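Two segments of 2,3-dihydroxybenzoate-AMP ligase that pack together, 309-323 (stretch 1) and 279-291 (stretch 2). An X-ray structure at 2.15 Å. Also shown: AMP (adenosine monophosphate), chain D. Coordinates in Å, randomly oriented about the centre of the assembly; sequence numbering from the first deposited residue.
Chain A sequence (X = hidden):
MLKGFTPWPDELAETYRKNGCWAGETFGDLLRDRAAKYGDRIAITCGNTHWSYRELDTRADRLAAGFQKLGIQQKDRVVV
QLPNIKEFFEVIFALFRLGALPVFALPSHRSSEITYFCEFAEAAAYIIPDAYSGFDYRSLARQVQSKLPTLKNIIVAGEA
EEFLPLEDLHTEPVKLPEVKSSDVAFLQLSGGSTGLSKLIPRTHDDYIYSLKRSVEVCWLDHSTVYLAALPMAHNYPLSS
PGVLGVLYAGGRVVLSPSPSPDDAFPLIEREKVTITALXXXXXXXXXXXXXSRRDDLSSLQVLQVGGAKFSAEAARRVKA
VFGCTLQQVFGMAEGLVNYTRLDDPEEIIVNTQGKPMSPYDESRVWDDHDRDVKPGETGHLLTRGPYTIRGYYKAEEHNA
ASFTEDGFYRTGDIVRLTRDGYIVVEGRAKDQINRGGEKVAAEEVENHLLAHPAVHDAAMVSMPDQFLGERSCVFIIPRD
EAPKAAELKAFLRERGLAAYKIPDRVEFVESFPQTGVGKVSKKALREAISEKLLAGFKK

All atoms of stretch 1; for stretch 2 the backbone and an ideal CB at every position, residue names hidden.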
# COMPACT_ATOMS: atom_id res chain seq x y z
N LYS A 309 -8.02 -0.64 8.90
CA LYS A 309 -9.12 -1.53 9.24
C LYS A 309 -10.46 -1.14 8.62
O LYS A 309 -10.93 -0.01 8.76
CB LYS A 309 -9.26 -1.62 10.76
CG LYS A 309 -10.25 -2.67 11.23
CD LYS A 309 -10.26 -2.74 12.74
CE LYS A 309 -11.26 -3.78 13.23
NZ LYS A 309 -11.34 -3.78 14.71
N PHE A 310 -11.08 -2.08 7.91
CA PHE A 310 -12.38 -1.82 7.33
C PHE A 310 -13.35 -2.30 8.41
O PHE A 310 -13.52 -3.50 8.62
CB PHE A 310 -12.55 -2.61 6.03
CG PHE A 310 -13.77 -2.23 5.23
CD1 PHE A 310 -14.18 -0.91 5.17
CD2 PHE A 310 -14.47 -3.19 4.52
CE1 PHE A 310 -15.29 -0.54 4.40
CE2 PHE A 310 -15.57 -2.84 3.76
CZ PHE A 310 -15.98 -1.51 3.70
N SER A 311 -13.96 -1.34 9.10
CA SER A 311 -14.88 -1.62 10.19
C SER A 311 -16.02 -2.58 9.84
O SER A 311 -16.57 -2.54 8.73
CB SER A 311 -15.44 -0.31 10.74
OG SER A 311 -14.42 0.43 11.40
N ALA A 312 -16.38 -3.41 10.81
CA ALA A 312 -17.42 -4.42 10.66
C ALA A 312 -18.74 -3.89 10.11
O ALA A 312 -19.32 -4.50 9.22
CB ALA A 312 -17.66 -5.11 12.02
N GLU A 313 -19.20 -2.76 10.65
CA GLU A 313 -20.46 -2.14 10.23
C GLU A 313 -20.48 -1.83 8.73
O GLU A 313 -21.55 -1.78 8.11
CB GLU A 313 -20.70 -0.86 11.05
CG GLU A 313 -21.98 -0.08 10.73
CD GLU A 313 -23.27 -0.84 11.05
OE1 GLU A 313 -23.33 -1.50 12.12
OE2 GLU A 313 -24.22 -0.77 10.25
N ALA A 314 -19.30 -1.61 8.16
CA ALA A 314 -19.22 -1.31 6.74
C ALA A 314 -18.96 -2.58 5.96
O ALA A 314 -19.63 -2.85 4.97
CB ALA A 314 -18.12 -0.30 6.47
N ALA A 315 -17.99 -3.36 6.42
CA ALA A 315 -17.62 -4.60 5.76
C ALA A 315 -18.82 -5.49 5.44
O ALA A 315 -18.96 -5.97 4.31
CB ALA A 315 -16.61 -5.35 6.62
N ARG A 316 -19.69 -5.70 6.43
CA ARG A 316 -20.88 -6.54 6.28
C ARG A 316 -21.77 -6.15 5.10
O ARG A 316 -22.56 -6.96 4.63
CB ARG A 316 -21.73 -6.47 7.56
CG ARG A 316 -22.24 -5.07 7.83
CD ARG A 316 -23.49 -5.03 8.67
NE ARG A 316 -24.19 -3.76 8.45
CZ ARG A 316 -25.41 -3.48 8.88
NH1 ARG A 316 -26.10 -4.37 9.59
NH2 ARG A 316 -25.96 -2.31 8.59
N ARG A 317 -21.64 -4.92 4.63
CA ARG A 317 -22.47 -4.44 3.53
C ARG A 317 -21.97 -4.81 2.13
O ARG A 317 -22.74 -4.79 1.16
CB ARG A 317 -22.62 -2.93 3.61
CG ARG A 317 -23.29 -2.41 4.87
CD ARG A 317 -23.20 -0.90 4.90
NE ARG A 317 -23.81 -0.30 3.72
CZ ARG A 317 -23.56 0.92 3.28
NH1 ARG A 317 -22.69 1.69 3.92
NH2 ARG A 317 -24.17 1.38 2.20
N VAL A 318 -20.69 -5.13 2.01
CA VAL A 318 -20.10 -5.47 0.72
C VAL A 318 -20.90 -6.47 -0.11
O VAL A 318 -21.19 -6.22 -1.28
CB VAL A 318 -18.66 -6.01 0.90
CG1 VAL A 318 -18.09 -6.45 -0.44
CG2 VAL A 318 -17.78 -4.92 1.51
N LYS A 319 -21.28 -7.58 0.51
CA LYS A 319 -22.04 -8.63 -0.17
C LYS A 319 -23.31 -8.14 -0.85
O LYS A 319 -23.62 -8.57 -1.96
CB LYS A 319 -22.40 -9.74 0.81
CG LYS A 319 -23.21 -10.87 0.20
CD LYS A 319 -23.54 -11.92 1.25
CE LYS A 319 -22.27 -12.55 1.83
NZ LYS A 319 -22.57 -13.52 2.91
N ALA A 320 -24.04 -7.25 -0.19
CA ALA A 320 -25.29 -6.72 -0.72
C ALA A 320 -25.13 -5.56 -1.70
O ALA A 320 -25.90 -5.45 -2.66
CB ALA A 320 -26.21 -6.31 0.43
N VAL A 321 -24.17 -4.68 -1.45
CA VAL A 321 -23.97 -3.52 -2.32
C VAL A 321 -23.24 -3.85 -3.62
O VAL A 321 -23.55 -3.30 -4.67
CB VAL A 321 -23.19 -2.38 -1.60
CG1 VAL A 321 -22.83 -1.28 -2.60
CG2 VAL A 321 -24.05 -1.79 -0.49
N PHE A 322 -22.26 -4.76 -3.55
CA PHE A 322 -21.50 -5.13 -4.73
C PHE A 322 -21.77 -6.56 -5.20
O PHE A 322 -21.39 -6.93 -6.30
CB PHE A 322 -20.00 -4.97 -4.49
CG PHE A 322 -19.58 -3.55 -4.23
CD1 PHE A 322 -19.47 -3.08 -2.93
CD2 PHE A 322 -19.29 -2.69 -5.28
CE1 PHE A 322 -19.07 -1.77 -2.68
CE2 PHE A 322 -18.89 -1.39 -5.04
CZ PHE A 322 -18.78 -0.93 -3.74
N GLY A 323 -22.42 -7.35 -4.35
CA GLY A 323 -22.74 -8.72 -4.72
C GLY A 323 -21.53 -9.60 -4.94
O GLY A 323 -21.59 -10.57 -5.69
N UNK A 279 -9.05 1.20 -0.05
CA UNK A 279 -8.66 1.45 1.33
C UNK A 279 -10.01 1.87 1.92
O UNK A 279 -10.91 2.27 1.18
CB UNK A 279 -7.55 2.49 1.49
N UNK A 280 -10.18 1.78 3.26
CA UNK A 280 -11.44 2.15 3.92
C UNK A 280 -12.16 3.44 3.50
O UNK A 280 -13.34 3.40 3.17
CB UNK A 280 -11.16 2.26 5.42
N UNK A 281 -11.48 4.60 3.53
CA UNK A 281 -12.17 5.84 3.13
C UNK A 281 -12.81 5.73 1.75
O UNK A 281 -13.93 6.19 1.54
CB UNK A 281 -11.19 7.01 3.14
N UNK A 282 -12.08 5.13 0.81
CA UNK A 282 -12.56 4.99 -0.57
C UNK A 282 -13.71 3.99 -0.62
O UNK A 282 -14.68 4.20 -1.34
CB UNK A 282 -11.43 4.55 -1.50
N UNK A 283 -13.60 2.91 0.15
CA UNK A 283 -14.65 1.89 0.21
C UNK A 283 -15.99 2.56 0.54
O UNK A 283 -17.02 2.21 -0.02
CB UNK A 283 -14.31 0.82 1.25
N UNK A 284 -15.97 3.52 1.45
CA UNK A 284 -17.19 4.23 1.81
C UNK A 284 -17.73 5.00 0.60
O UNK A 284 -18.93 4.98 0.31
CB UNK A 284 -16.93 5.18 2.98
N UNK A 285 -16.85 5.70 -0.11
CA UNK A 285 -17.28 6.46 -1.28
C UNK A 285 -17.85 5.52 -2.35
O UNK A 285 -18.85 5.83 -2.99
CB UNK A 285 -16.11 7.27 -1.85
N UNK A 286 -17.21 4.37 -2.53
CA UNK A 286 -17.67 3.41 -3.53
C UNK A 286 -19.04 2.84 -3.19
O UNK A 286 -19.88 2.66 -4.08
CB UNK A 286 -16.66 2.27 -3.67
N UNK A 287 -19.27 2.56 -1.90
CA UNK A 287 -20.55 2.03 -1.47
C UNK A 287 -21.65 3.05 -1.68
O UNK A 287 -22.73 2.70 -2.14
CB UNK A 287 -20.49 1.61 -0.00
N UNK A 288 -21.40 4.32 -1.38
CA UNK A 288 -22.42 5.35 -1.60
C UNK A 288 -22.72 5.41 -3.09
O UNK A 288 -23.87 5.37 -3.52
CB UNK A 288 -21.96 6.71 -1.08
N UNK A 289 -21.65 5.50 -3.88
CA UNK A 289 -21.78 5.60 -5.33
C UNK A 289 -22.51 4.40 -5.92
O UNK A 289 -23.38 4.56 -6.77
CB UNK A 289 -20.40 5.73 -5.97
N UNK A 290 -22.17 3.20 -5.47
CA UNK A 290 -22.79 1.99 -6.01
C UNK A 290 -24.31 1.97 -5.84
O UNK A 290 -25.01 1.20 -6.49
CB UNK A 290 -22.19 0.76 -5.33
N UNK A 291 -24.82 2.83 -4.96
CA UNK A 291 -26.25 2.90 -4.71
C UNK A 291 -26.92 4.00 -5.52
O UNK A 291 -28.14 4.03 -5.65
CB UNK A 291 -26.51 3.12 -3.22
P AMP D . 1.94 0.19 4.43
O1P AMP D . 3.38 -0.23 4.27
O2P AMP D . 1.65 1.58 3.97
O3P AMP D . 0.98 -0.81 3.83
O5' AMP D . 1.60 0.29 6.04
C5' AMP D . 1.39 -0.89 6.87
C4' AMP D . 0.63 -0.50 8.15
O4' AMP D . -0.64 -0.06 7.70
C3' AMP D . 0.32 -1.62 9.09
O3' AMP D . 1.40 -1.89 9.98
C2' AMP D . -0.95 -1.13 9.78
O2' AMP D . -0.64 -0.28 10.91
C1' AMP D . -1.64 -0.40 8.65
N9 AMP D . -2.79 -1.46 8.03
C8 AMP D . -2.75 -1.96 6.77
N7 AMP D . -3.80 -2.74 6.52
C5 AMP D . -4.49 -2.73 7.64
C6 AMP D . -5.69 -3.39 7.87
N6 AMP D . -6.29 -4.14 6.95
N1 AMP D . -6.23 -3.23 9.12
C2 AMP D . -5.65 -2.48 10.10
N3 AMP D . -4.50 -1.83 9.87
C4 AMP D . -3.89 -1.94 8.63

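Stretch 2 is a helix from position 280 onward, and stretch 1 offers it a largely apolar surface: the ring of Phe-310, the methyl of Ala-314, Val-318, Val-321 and the ring of Phe-322. No hydrogen bond crosses between the stretches; the contact is mainly one of apolar packing.

Position 279 has extended backbone angles (-113/159) and sits at the N-cap, its CB directed away from stretch 1. Small polar residues are common at such a site, but stretch 1 imposes nothing; the residue is Val-279, whose carbonyl oxygen accepts the helical bond from the backbone N of 283.

At position 280, the first turn of the helix, the backbone N need not donate to a preceding carbonyl, and phi of -44° is compatible with proline. The ideal CB lies 4.0 Å from Lys-309 O and 4.4 Å from Phe-310 CD1, so a compact apolar group would fit. Pro-280 is found, its CG 3.6 Å from Lys-309 O. Position 281 has a similar phi of -54° but points away; it is Pro-281, also in the first turn. Position 282, out of reach, could take many residues and is Leu-282.

Position 283 is more restrictive. Its CB points toward stretch 1 and its ideal position is already 3.6 Å from Phe-310 CE1, which favours a small side chain. Ala-283 makes that contact with its CB alone.

Position 284 points sideways, with nothing of stretch 1 within 5.5 Å of its ideal CB. A long, flexible apolar chain could turn back to the surface, and Met-284 does: with chi1 and chi2 both m, its CE comes 3.6 Å from Ala-314 CB and 3.8 Å from Phe-310 CE1. Position 285 is out of reach, and Val-285 takes no part.

At position 286 the ideal CB is 3.8 Å from Phe-322 CZ, while the direction is sideways. Various apolar residues would serve; in Trp-286 the CB touches that ring, and Phe-322 CE2 lies at the edge of the indole.

Position 287 points sideways, but a long chain there can turn in between Arg-317, Val-321 and Phe-322. Its ideal CB is 4.3 Å from Arg-317 NH2 and 4.5 Å from both Val-321 CG1 and Phe-322 CE1, leaving room for an apolar chain: leucine could be considered, and a long, unbranched one such as methionine reaches further. Met-287 has the largest covered area in either stretch. Its CG lies at the edge of the Phe-322 ring, 3.7 Å from CE1, and its SD lies over one face of the Arg-317 guanidinium. Its CE reaches 3.3 Å from Arg-317 CB and 3.7 Å from Val-321 CG2.

Position 288 points away, which suits a polar residue; Asp-288 is bonded elsewhere in the structure. Position 289 is sideways and undemanding, and holds Ala-289.

Position 290 faces Val-321 tightly: its ideal CB is 3.5 Å from Val-321 CG1 and 3.9 Å from Phe-322 CE2. A small residue suits, and Ala-290 fills the space with one methyl. Position 291 is sideways and tolerant; Ser-291 donates from OG to Met-287 O at 3.2 Å, satisfying its hydroxyl within its own helix.

Stretch 2 (279-291) VPPLAMVWMDAAS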
# COMPACT_ATOMS: atom_id res chain seq x y z
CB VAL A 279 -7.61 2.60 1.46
CG1 VAL A 279 -6.26 2.13 0.91
CG2 VAL A 279 -8.08 3.84 0.72
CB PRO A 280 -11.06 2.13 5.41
CG PRO A 280 -10.06 1.03 5.47
CD PRO A 280 -9.19 1.32 4.25
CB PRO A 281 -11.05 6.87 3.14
CG PRO A 281 -10.08 6.34 4.13
CD PRO A 281 -10.07 4.87 3.86
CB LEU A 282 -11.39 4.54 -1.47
CG LEU A 282 -11.59 4.59 -2.99
CD1 LEU A 282 -11.92 6.00 -3.44
CD2 LEU A 282 -10.31 4.10 -3.67
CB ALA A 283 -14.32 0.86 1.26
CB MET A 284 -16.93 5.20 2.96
CG MET A 284 -16.25 4.56 4.17
SD MET A 284 -17.15 3.12 4.79
CE MET A 284 -16.17 2.69 6.26
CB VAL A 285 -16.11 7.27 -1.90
CG1 VAL A 285 -16.57 7.99 -3.17
CG2 VAL A 285 -15.60 8.30 -0.89
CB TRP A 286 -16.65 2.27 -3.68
CG TRP A 286 -15.53 2.60 -4.62
CD1 TRP A 286 -14.84 3.78 -4.70
CD2 TRP A 286 -14.96 1.74 -5.62
NE1 TRP A 286 -13.88 3.71 -5.69
CE2 TRP A 286 -13.93 2.47 -6.26
CE3 TRP A 286 -15.22 0.43 -6.03
CZ2 TRP A 286 -13.17 1.92 -7.30
CZ3 TRP A 286 -14.45 -0.12 -7.06
CH2 TRP A 286 -13.44 0.63 -7.68
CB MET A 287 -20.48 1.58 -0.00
CG MET A 287 -19.51 0.42 0.22
SD MET A 287 -19.77 -0.48 1.77
CE MET A 287 -20.71 -1.84 1.18
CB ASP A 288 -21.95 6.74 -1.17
CG ASP A 288 -21.93 6.92 0.33
OD1 ASP A 288 -21.69 8.06 0.78
OD2 ASP A 288 -22.15 5.93 1.06
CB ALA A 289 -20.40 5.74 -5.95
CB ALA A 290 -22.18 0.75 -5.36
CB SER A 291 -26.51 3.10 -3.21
OG SER A 291 -25.88 2.08 -2.44
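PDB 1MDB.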